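Local coordinates for protein maleate cis-trans isomerase (Pseudomonas putida, PDB 4FQ5) that probably catalyses the cis-trans isomerization of the C2-C3 double bond of maleate to give fumarate, and works as a homodimer of the maleate isomerase family, at residues 112-115 and 116-119; 194-197 and 198-202; 125-129 and 130-134; 160-163 and 164-168. The protein carries 1 engineered substitution. One frame throughout, in Å; residues are numbered along the deposited sequence.

How the contacts relate
All four contacts lie at or beside the ends of helices, at very different distances from the substrate pocket. Contact 4, at the start of helix 162-174, reaches it directly: Tyr160 is hydrogen-bonded to the bound maleic acid. Contact 2, leading into helix 201-206, stands back, the side chain of His196 about 11 Å from the ligand, and that of Tyr114 in contact 1 about 12 Å. Contacts 1 and 3 are the two ends of helix 114-128, with centres 18 Å apart; contact 3 is remote from the pocket. Contacts 1 and 4 come within about 5 Å at their nearest atoms, whereas contacts 2 and 3 lie on opposite sides of the chain's centre, 37 Å apart between centres.

Contact 1 of 4, residues 112-115 and 116-119; sequences HGYH and RVSA
His115 and Arg116 lie side by side and point the same way, with the imidazole and guanidinium planes turned 55° apart. The arginine chain bends at chi2 and brings CD to within 3.4 Å of His115 NE2, while the backbone N of Arg116 sits over one face of the ring. A chi1 of 76° sets His115 CG between its own N and carbonyl carbon, which folds the imidazole back over the peptide joining it to Arg116; ND1 is held by the hydroxyl of Tyr171. This is the first turn of helix 114-128, with Gly113 as its N-cap residue, at positive phi. The opening bond, from Arg116 N to Gly113 O, is weak, but Ser118 N then meets Tyr114 O at 2.8 Å in a nearly straight bond of 173°, and Ala119 N meets His115 O at 3.1 Å. Tyr114 crosses Val117 at about a right angle, its CD2 3.9 Å from Val117 CB, while CE1, across the ring from CD2, comes 4.1 Å from Ser118 CB, both approaches oblique. The phenol reaches beyond both to Asp81 and Arg121, which hold its hydroxyl by hydrogen bonds, while Tyr114, His115 and Ser118 all pack on Ile107 of helix 104-108.

Contact 2 of 4, residues 194-197 and 198-202; sequences AAHD and PMNLP
Asp197 and Pro198 join an extended backbone to a helical one: His196 and Asp197 have psi values near 120°, whereas residues 198-200 already take helical angles, leading into helix 201-206. Residues 197-200 form a type I beta turn, closed by Asn200 N, which gives a hydrogen bond of 3.0 Å to Asp197 O, arriving from above the carbonyl plane. The Asp197 side chain adds a second grip on the same turn. With CG anti to the backbone N (chi1 -170°), its OD1 swings forward and accepts Met199 N at 2.8 Å, met from above the carboxylate plane with an N-H...O angle of 157°. This bond makes an Asx turn over the start of the beta turn, and OD1 of Asp197 also lies 3.3 Å from Met199 CB. The imidazole of His196 lies against Asn200 and Leu201. Leu201 CD2 approaches it at its edge, near the ring plane, and Asn200 CB also touches the ring, whose plane is turned 67° from the asparagine amide. Were His196 an alanine, the Leu201 methyl and Asn200 CB would probably lose the ring they pack on, leaving a gap beside the turn. The turn lies between helices 190-194 and 201-206: His196 rests on Leu185, which follows strand 178-184, Leu201 on Ser226, and Met199 and Pro202 on helix 230-237.

Contact 3 of 4, residues 125-129 and 130-134; sequences VTENN and DAATP
Thr126 meets the residues after its helix through both its carbonyl and its hydroxyl. Ala131 N binds Thr126 O at 2.9 Å with an N-H...O angle of 158°, and Asp130 N binds Glu127 O at 3.0 Å from well above that carbonyl plane. Together these two bonds make a Schellman motif that ends helix 114-128, with Asp130 as its C-prime residue at a positive phi of 68°. The motif gives amide donors to Thr126 O and Glu127 O at the helix end; Asn129 N adds weak bonds to Val125 O and Thr126 O. The hydroxyl of Thr126 serves the next step of the chain. Its chi1 of 66° places OG1 between the backbone N and carbonyl carbon, from where it accepts Thr133 N at 3.2 Å, while it is also hydrogen-bonded to Arg123 O one turn back. One side-chain oxygen therefore ties the helix to the departing chain. Thr133 crosses Thr126 at about a right angle and uses its own hydroxyl differently, donating to Ala131 O at 2.7 Å and so satisfying a carbonyl of the departing chain. To one side of these bonds, Ala132 CB packs 4.2 Å from Glu127 CB. Asp130 O is taken by Arg95, and Asn129 packs on Lys70 of the second subunit. Thr126 rests on Met99 of strand 98-101 and on Ser92 of helix 84-92. Beyond, Pro134 pairs through its backbone with Met99, just before strand 135-137 begins.

Contact 4 of 4, residues 160-163 and 164-168; sequences YMKP and LTELV. With MAE (maleic acid), chain C.
Tyr160 leans over the first turn of the helix at Leu164, Thr165 and Val168 and extends its hydroxyl to the bound maleic acid. It lies in the connection from strand 153-158 to helix 162-174, the first half of a beta-alpha-beta unit. Tyr160 OH donates a hydrogen bond of 2.6 Å to maleic acid O3, which lies at the ring edge near its plane; Asn38, Asn190, Val222 and Gln223 bind the same ligand. In the next shell, side chains of the helix pack against Tyr160. Val168 CG2 touches Tyr160 CE2 at 3.9 Å, the two side chains crossing at about a right angle, and Leu164 CB comes as close to Tyr160 CB. Thr165 OG1 lies near the ring plane at an edge, 3.5 Å from Tyr160 CB, and is hydrogen-bonded to Thr158 OG1, which also takes the backbone N of Tyr160. A phenylalanine in place of Tyr160 would probably leave the ligand carboxylate without its hydroxyl partner. Leu104 and Val105 of helix 104-108 cover the ring as well, and it touches Ala221, an engineered residue at the position predicted for the proton donor. Met161, next in the chain, is the N-cap residue. Lys162 and Glu166 run side by side, pointing the same way, with their charged atoms apart; Glu166 OE2 is hydrogen-bonded to Tyr182. Within the turn, Thr165 N reaches Met161 O at 3.1 Å and 165°.

Contact 1 of 4, residues 112-115 and 116-119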
loop_
_atom_site.group_PDB
_atom_site.type_symbol
_atom_site.label_atom_id
_atom_site.label_comp_id
_atom_site.label_asym_id
_atom_site.label_seq_id
_atom_site.Cartn_x
_atom_site.Cartn_y
_atom_site.Cartn_z
ATOM N N HIS A 112 -35.943 -21.440 -2.614
ATOM C CA HIS A 112 -34.935 -22.430 -2.242
ATOM C C HIS A 112 -34.128 -22.920 -3.410
ATOM O O HIS A 112 -34.675 -23.249 -4.467
ATOM C CB HIS A 112 -35.576 -23.613 -1.525
ATOM C CG HIS A 112 -36.140 -23.277 -0.160
ATOM N ND1 HIS A 112 -35.722 -22.215 0.560
ATOM C CD2 HIS A 112 -37.083 -23.932 0.624
ATOM C CE1 HIS A 112 -36.383 -22.177 1.733
ATOM N NE2 HIS A 112 -37.216 -23.229 1.772
ATOM N N GLY A 113 -32.812 -22.959 -3.223
ATOM C CA GLY A 113 -31.886 -23.468 -4.227
ATOM C C GLY A 113 -31.574 -22.518 -5.370
ATOM O O GLY A 113 -30.888 -22.892 -6.326
ATOM N N TYR A 114 -32.056 -21.282 -5.282
ATOM C CA TYR A 114 -31.860 -20.333 -6.374
ATOM C C TYR A 114 -30.401 -19.924 -6.575
ATOM O O TYR A 114 -30.018 -19.554 -7.686
ATOM C CB TYR A 114 -32.753 -19.096 -6.226
ATOM C CG TYR A 114 -32.764 -18.211 -7.454
ATOM C CD1 TYR A 114 -32.123 -16.968 -7.453
ATOM C CD2 TYR A 114 -33.410 -18.618 -8.625
ATOM C CE1 TYR A 114 -32.139 -16.153 -8.581
ATOM C CE2 TYR A 114 -33.431 -17.811 -9.752
ATOM C CZ TYR A 114 -32.795 -16.584 -9.729
ATOM O OH TYR A 114 -32.822 -15.791 -10.856
ATOM N N HIS A 115 -29.583 -19.996 -5.525
ATOM C CA HIS A 115 -28.159 -19.665 -5.687
ATOM C C HIS A 115 -27.465 -20.552 -6.687
ATOM O O HIS A 115 -26.582 -20.095 -7.411
ATOM C CB HIS A 115 -27.409 -19.580 -4.352
ATOM C CG HIS A 115 -27.086 -20.911 -3.728
ATOM N ND1 HIS A 115 -27.941 -21.558 -2.912
ATOM C CD2 HIS A 115 -25.935 -21.693 -3.792
ATOM C CE1 HIS A 115 -27.376 -22.706 -2.490
ATOM N NE2 HIS A 115 -26.146 -22.785 -3.028
ATOM N N ARG A 116 -27.878 -21.816 -6.760
ATOM C CA ARG A 116 -27.359 -22.731 -7.781
ATOM C C ARG A 116 -27.867 -22.359 -9.168
ATOM O O ARG A 116 -27.105 -22.382 -10.135
ATOM C CB ARG A 116 -27.730 -24.181 -7.468
ATOM C CG ARG A 116 -26.571 -25.088 -7.089
ATOM C CD ARG A 116 -25.779 -24.570 -5.901
ATOM N NE ARG A 116 -25.061 -25.646 -5.221
ATOM C CZ ARG A 116 -23.907 -25.495 -4.573
ATOM N NH1 ARG A 116 -23.344 -26.538 -3.982
ATOM N NH2 ARG A 116 -23.311 -24.308 -4.518
ATOM N N VAL A 117 -29.157 -22.028 -9.255
ATOM C CA VAL A 117 -29.764 -21.636 -10.521
ATOM C C VAL A 117 -29.039 -20.413 -11.078
ATOM O O VAL A 117 -28.617 -20.408 -12.236
ATOM C CB VAL A 117 -31.272 -21.325 -10.371
ATOM C CG1 VAL A 117 -31.847 -20.806 -11.683
ATOM C CG2 VAL A 117 -32.030 -22.560 -9.915
ATOM N N SER A 118 -28.894 -19.394 -10.229
ATOM C CA SER A 118 -28.259 -18.127 -10.594
ATOM C C SER A 118 -26.826 -18.313 -11.084
ATOM O O SER A 118 -26.470 -17.809 -12.147
ATOM C CB SER A 118 -28.288 -17.156 -9.410
ATOM O OG SER A 118 -27.656 -15.929 -9.749
ATOM N N ALA A 119 -26.015 -19.038 -10.316
ATOM C CA ALA A 119 -24.623 -19.307 -10.696
ATOM C C ALA A 119 -24.523 -20.023 -12.050
ATOM O O ALA A 119 -23.725 -19.637 -12.903
ATOM C CB ALA A 119 -23.918 -20.114 -9.617
#

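Contact 2 of 4, residues 194-197 and 198-202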
loop_
_atom_site.group_PDB
_atom_site.type_symbol
_atom_site.label_atom_id
_atom_site.label_comp_id
_atom_site.label_asym_id
_atom_site.label_seq_id
_atom_site.Cartn_x
_atom_site.Cartn_y
_atom_site.Cartn_z
ATOM N N ALA A 194 -26.119 1.604 4.324
ATOM C CA ALA A 194 -24.701 1.969 4.231
ATOM C C ALA A 194 -24.256 2.918 5.343
ATOM O O ALA A 194 -23.085 2.929 5.720
ATOM C CB ALA A 194 -24.391 2.572 2.869
ATOM N N ALA A 195 -25.195 3.702 5.870
ATOM C CA ALA A 195 -24.888 4.706 6.890
ATOM C C ALA A 195 -24.854 4.132 8.310
ATOM O O ALA A 195 -24.456 4.829 9.243
ATOM C CB ALA A 195 -25.856 5.881 6.803
ATOM N N HIS A 196 -25.266 2.873 8.467
ATOM C CA HIS A 196 -25.261 2.213 9.774
ATOM C C HIS A 196 -23.860 2.073 10.300
ATOM O O HIS A 196 -22.981 1.516 9.629
ATOM C CB HIS A 196 -25.938 0.846 9.714
ATOM C CG HIS A 196 -25.918 0.101 11.027
ATOM N ND1 HIS A 196 -26.791 0.358 12.023
ATOM C CD2 HIS A 196 -25.087 -0.911 11.489
ATOM C CE1 HIS A 196 -26.526 -0.447 13.068
ATOM N NE2 HIS A 196 -25.484 -1.224 12.739
ATOM N N ASP A 197 -23.651 2.577 11.511
ATOM C CA ASP A 197 -22.335 2.579 12.145
ATOM C C ASP A 197 -21.905 1.155 12.489
ATOM O O ASP A 197 -22.558 0.493 13.298
ATOM C CB ASP A 197 -22.370 3.462 13.400
ATOM C CG ASP A 197 -20.990 3.724 13.988
ATOM O OD1 ASP A 197 -20.042 2.925 13.780
ATOM O OD2 ASP A 197 -20.861 4.743 14.689
ATOM N N PRO A 198 -20.806 0.671 11.874
ATOM C CA PRO A 198 -20.343 -0.689 12.177
ATOM C C PRO A 198 -19.897 -0.878 13.633
ATOM O O PRO A 198 -19.821 -2.014 14.109
ATOM C CB PRO A 198 -19.168 -0.897 11.212
ATOM C CG PRO A 198 -18.728 0.477 10.831
ATOM C CD PRO A 198 -19.960 1.332 10.863
ATOM N N MET A 199 -19.633 0.221 14.338
ATOM C CA MET A 199 -19.233 0.135 15.744
ATOM C C MET A 199 -20.414 -0.163 16.671
ATOM O O MET A 199 -20.218 -0.501 17.836
ATOM C CB MET A 199 -18.468 1.388 16.196
ATOM C CG MET A 199 -17.091 1.559 15.554
ATOM S SD MET A 199 -16.046 0.082 15.529
ATOM C CE MET A 199 -16.012 -0.359 17.267
ATOM N N ASN A 200 -21.632 -0.056 16.140
ATOM C CA ASN A 200 -22.825 -0.530 16.830
ATOM C C ASN A 200 -22.900 -2.052 16.876
ATOM O O ASN A 200 -23.559 -2.610 17.745
ATOM C CB ASN A 200 -24.101 0.003 16.166
ATOM C CG ASN A 200 -24.279 1.499 16.334
ATOM O OD1 ASN A 200 -23.735 2.107 17.250
ATOM N ND2 ASN A 200 -25.058 2.099 15.445
ATOM N N LEU A 201 -22.231 -2.721 15.937
ATOM C CA LEU A 201 -22.396 -4.166 15.765
ATOM C C LEU A 201 -21.919 -5.029 16.941
ATOM O O LEU A 201 -22.593 -6.004 17.278
ATOM C CB LEU A 201 -21.793 -4.652 14.436
ATOM C CG LEU A 201 -22.461 -4.137 13.153
ATOM C CD1 LEU A 201 -21.624 -4.519 11.941
ATOM C CD2 LEU A 201 -23.883 -4.669 13.009
ATOM N N PRO A 202 -20.764 -4.688 17.563
ATOM C CA PRO A 202 -20.347 -5.471 18.726
ATOM C C PRO A 202 -21.391 -5.505 19.858
ATOM O O PRO A 202 -21.575 -6.547 20.478
ATOM C CB PRO A 202 -19.067 -4.763 19.178
ATOM C CG PRO A 202 -18.507 -4.196 17.917
ATOM C CD PRO A 202 -19.722 -3.719 17.167
#

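Contact 3 of 4, residues 125-129 and 130-134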
loop_
_atom_site.group_PDB
_atom_site.type_symbol
_atom_site.label_atom_id
_atom_site.label_comp_id
_atom_site.label_asym_id
_atom_site.label_seq_id
_atom_site.Cartn_x
_atom_site.Cartn_y
_atom_site.Cartn_z
ATOM N N VAL A 125 -24.374 -17.622 -19.535
ATOM C CA VAL A 125 -24.336 -16.312 -20.180
ATOM C C VAL A 125 -22.895 -15.922 -20.545
ATOM O O VAL A 125 -22.644 -15.462 -21.661
ATOM C CB VAL A 125 -25.003 -15.224 -19.304
ATOM C CG1 VAL A 125 -24.774 -13.832 -19.876
ATOM C CG2 VAL A 125 -26.495 -15.495 -19.150
ATOM N N THR A 126 -21.949 -16.128 -19.622
ATOM C CA THR A 126 -20.549 -15.761 -19.887
ATOM C C THR A 126 -19.923 -16.683 -20.926
ATOM O O THR A 126 -19.156 -16.231 -21.783
ATOM C CB THR A 126 -19.657 -15.716 -18.621
ATOM O OG1 THR A 126 -19.514 -17.029 -18.055
ATOM C CG2 THR A 126 -20.224 -14.755 -17.588
ATOM N N GLU A 127 -20.256 -17.970 -20.833
ATOM C CA GLU A 127 -19.760 -18.971 -21.769
ATOM C C GLU A 127 -20.203 -18.652 -23.202
ATOM O O GLU A 127 -19.393 -18.714 -24.132
ATOM C CB GLU A 127 -20.214 -20.366 -21.348
ATOM C CG GLU A 127 -19.701 -21.486 -22.238
ATOM C CD GLU A 127 -20.122 -22.865 -21.757
ATOM O OE1 GLU A 127 -20.835 -22.967 -20.732
ATOM O OE2 GLU A 127 -19.733 -23.856 -22.414
ATOM N N ASN A 128 -21.472 -18.281 -23.370
ATOM C CA ASN A 128 -21.989 -17.912 -24.692
ATOM C C ASN A 128 -21.530 -16.535 -25.162
ATOM O O ASN A 128 -21.714 -16.176 -26.328
ATOM C CB ASN A 128 -23.514 -18.040 -24.741
ATOM C CG ASN A 128 -23.984 -19.466 -24.500
ATOM O OD1 ASN A 128 -23.357 -20.427 -24.959
ATOM N ND2 ASN A 128 -25.091 -19.612 -23.777
ATOM N N ASN A 129 -20.930 -15.771 -24.248
ATOM C CA ASN A 129 -20.265 -14.514 -24.587
ATOM C C ASN A 129 -18.757 -14.733 -24.775
ATOM O O ASN A 129 -17.964 -13.783 -24.779
ATOM C CB ASN A 129 -20.561 -13.445 -23.522
ATOM C CG ASN A 129 -20.129 -12.046 -23.948
ATOM O OD1 ASN A 129 -19.756 -11.223 -23.109
ATOM N ND2 ASN A 129 -20.180 -11.770 -25.244
ATOM N N ASP A 130 -18.383 -16.006 -24.919
ATOM C CA ASP A 130 -17.028 -16.438 -25.275
ATOM C C ASP A 130 -15.996 -16.174 -24.171
ATOM O O ASP A 130 -14.797 -16.039 -24.437
ATOM C CB ASP A 130 -16.594 -15.820 -26.615
ATOM C CG ASP A 130 -15.343 -16.467 -27.187
ATOM O OD1 ASP A 130 -15.208 -17.709 -27.112
ATOM O OD2 ASP A 130 -14.490 -15.724 -27.713
ATOM N N ALA A 131 -16.462 -16.121 -22.928
ATOM C CA ALA A 131 -15.569 -15.875 -21.799
ATOM C C ALA A 131 -16.081 -16.546 -20.524
ATOM O O ALA A 131 -16.444 -15.863 -19.565
ATOM C CB ALA A 131 -15.389 -14.374 -21.595
ATOM N N ALA A 132 -16.126 -17.878 -20.529
ATOM C CA ALA A 132 -16.583 -18.646 -19.370
ATOM C C ALA A 132 -15.820 -18.218 -18.115
ATOM O O ALA A 132 -14.591 -18.193 -18.110
ATOM C CB ALA A 132 -16.420 -20.142 -19.615
ATOM N N THR A 133 -16.562 -17.874 -17.066
ATOM C CA THR A 133 -15.988 -17.311 -15.847
ATOM C C THR A 133 -16.554 -18.037 -14.637
ATOM O O THR A 133 -17.756 -18.302 -14.601
ATOM C CB THR A 133 -16.377 -15.830 -15.703
ATOM O OG1 THR A 133 -16.253 -15.180 -16.969
ATOM C CG2 THR A 133 -15.496 -15.137 -14.690
ATOM N N PRO A 134 -15.706 -18.340 -13.633
ATOM C CA PRO A 134 -16.300 -18.816 -12.378
ATOM C C PRO A 134 -17.213 -17.750 -11.776
ATOM O O PRO A 134 -16.851 -16.565 -11.713
ATOM C CB PRO A 134 -15.091 -19.102 -11.472
ATOM C CG PRO A 134 -13.895 -18.566 -12.192
ATOM C CD PRO A 134 -14.238 -18.469 -13.645
#

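Contact 4 of 4, residues 160-163 and 164-168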
loop_
_atom_site.group_PDB
_atom_site.type_symbol
_atom_site.label_atom_id
_atom_site.label_comp_id
_atom_site.label_asym_id
_atom_site.label_seq_id
_atom_site.Cartn_x
_atom_site.Cartn_y
_atom_site.Cartn_z
ATOM N N TYR A 160 -32.180 -6.015 7.068
ATOM C CA TYR A 160 -33.437 -6.081 6.327
ATOM C C TYR A 160 -34.670 -5.913 7.202
ATOM O O TYR A 160 -34.623 -6.102 8.421
ATOM C CB TYR A 160 -33.593 -7.425 5.604
ATOM C CG TYR A 160 -32.363 -7.981 4.927
ATOM C CD1 TYR A 160 -31.660 -7.247 3.969
ATOM C CD2 TYR A 160 -31.932 -9.269 5.216
ATOM C CE1 TYR A 160 -30.544 -7.782 3.341
ATOM C CE2 TYR A 160 -30.815 -9.804 4.608
ATOM C CZ TYR A 160 -30.132 -9.062 3.666
ATOM O OH TYR A 160 -29.026 -9.621 3.071
ATOM N N MET A 161 -35.778 -5.578 6.544
ATOM C CA MET A 161 -37.112 -5.723 7.119
ATOM C C MET A 161 -37.338 -7.173 7.550
ATOM O O MET A 161 -36.713 -8.097 7.021
ATOM C CB MET A 161 -38.172 -5.287 6.105
ATOM C CG MET A 161 -38.009 -3.857 5.606
ATOM S SD MET A 161 -37.733 -2.633 6.914
ATOM C CE MET A 161 -39.372 -2.476 7.631
ATOM N N LYS A 162 -38.231 -7.364 8.513
ATOM C CA LYS A 162 -38.425 -8.660 9.176
ATOM C C LYS A 162 -38.794 -9.829 8.242
ATOM O O LYS A 162 -38.221 -10.909 8.382
ATOM C CB LYS A 162 -39.436 -8.510 10.324
ATOM C CG LYS A 162 -39.669 -9.748 11.176
ATOM C CD LYS A 162 -40.646 -9.420 12.299
ATOM C CE LYS A 162 -41.017 -10.655 13.107
ATOM N NZ LYS A 162 -41.932 -10.289 14.226
ATOM N N PRO A 163 -39.741 -9.622 7.294
ATOM C CA PRO A 163 -40.120 -10.702 6.356
ATOM C C PRO A 163 -38.945 -11.221 5.521
ATOM O O PRO A 163 -38.789 -12.429 5.350
ATOM C CB PRO A 163 -41.141 -10.025 5.429
ATOM C CG PRO A 163 -41.708 -8.911 6.246
ATOM C CD PRO A 163 -40.576 -8.418 7.101
ATOM N N LEU A 164 -38.146 -10.296 4.999
ATOM C CA LEU A 164 -36.944 -10.625 4.226
ATOM C C LEU A 164 -35.927 -11.390 5.064
ATOM O O LEU A 164 -35.355 -12.374 4.592
ATOM C CB LEU A 164 -36.322 -9.342 3.662
ATOM C CG LEU A 164 -36.552 -8.991 2.188
ATOM C CD1 LEU A 164 -37.742 -9.701 1.558
ATOM C CD2 LEU A 164 -36.635 -7.484 1.991
ATOM N N THR A 165 -35.716 -10.942 6.305
ATOM C CA THR A 165 -34.823 -11.628 7.245
ATOM C C THR A 165 -35.282 -13.073 7.478
ATOM O O THR A 165 -34.465 -14.001 7.535
ATOM C CB THR A 165 -34.726 -10.868 8.589
ATOM O OG1 THR A 165 -34.242 -9.538 8.354
ATOM C CG2 THR A 165 -33.789 -11.579 9.562
ATOM N N GLU A 166 -36.599 -13.247 7.594
ATOM C CA GLU A 166 -37.205 -14.564 7.773
ATOM C C GLU A 166 -36.868 -15.486 6.614
ATOM O O GLU A 166 -36.497 -16.636 6.822
ATOM C CB GLU A 166 -38.720 -14.431 7.867
ATOM C CG GLU A 166 -39.320 -15.156 9.048
ATOM C CD GLU A 166 -39.367 -14.276 10.276
ATOM O OE1 GLU A 166 -40.287 -13.431 10.359
ATOM O OE2 GLU A 166 -38.492 -14.438 11.155
ATOM N N LEU A 167 -37.010 -14.972 5.391
ATOM C CA LEU A 167 -36.663 -15.719 4.181
ATOM C C LEU A 167 -35.217 -16.191 4.217
ATOM O O LEU A 167 -34.930 -17.339 3.883
ATOM C CB LEU A 167 -36.894 -14.866 2.927
ATOM C CG LEU A 167 -38.213 -14.932 2.144
ATOM C CD1 LEU A 167 -39.453 -14.823 3.028
ATOM C CD2 LEU A 167 -38.234 -13.848 1.078
ATOM N N VAL A 168 -34.315 -15.297 4.620
ATOM C CA VAL A 168 -32.880 -15.590 4.663
ATOM C C VAL A 168 -32.593 -16.704 5.660
ATOM O O VAL A 168 -31.929 -17.692 5.325
ATOM C CB VAL A 168 -32.052 -14.322 4.981
ATOM C CG1 VAL A 168 -30.598 -14.670 5.279
ATOM C CG2 VAL A 168 -32.132 -13.341 3.818
HETATM C C1 MAE C . -27.290 -5.003 -0.573
HETATM O O1 MAE C . -26.911 -3.934 -1.078
HETATM O O2 MAE C . -27.043 -5.338 0.595
HETATM C C2 MAE C . -28.104 -5.900 -1.407
HETATM C C3 MAE C . -28.328 -7.174 -1.141
HETATM C C4 MAE C . -27.780 -7.911 0.020
HETATM O O3 MAE C . -28.563 -8.295 0.883
HETATM O O4 MAE C . -26.576 -8.175 0.107
#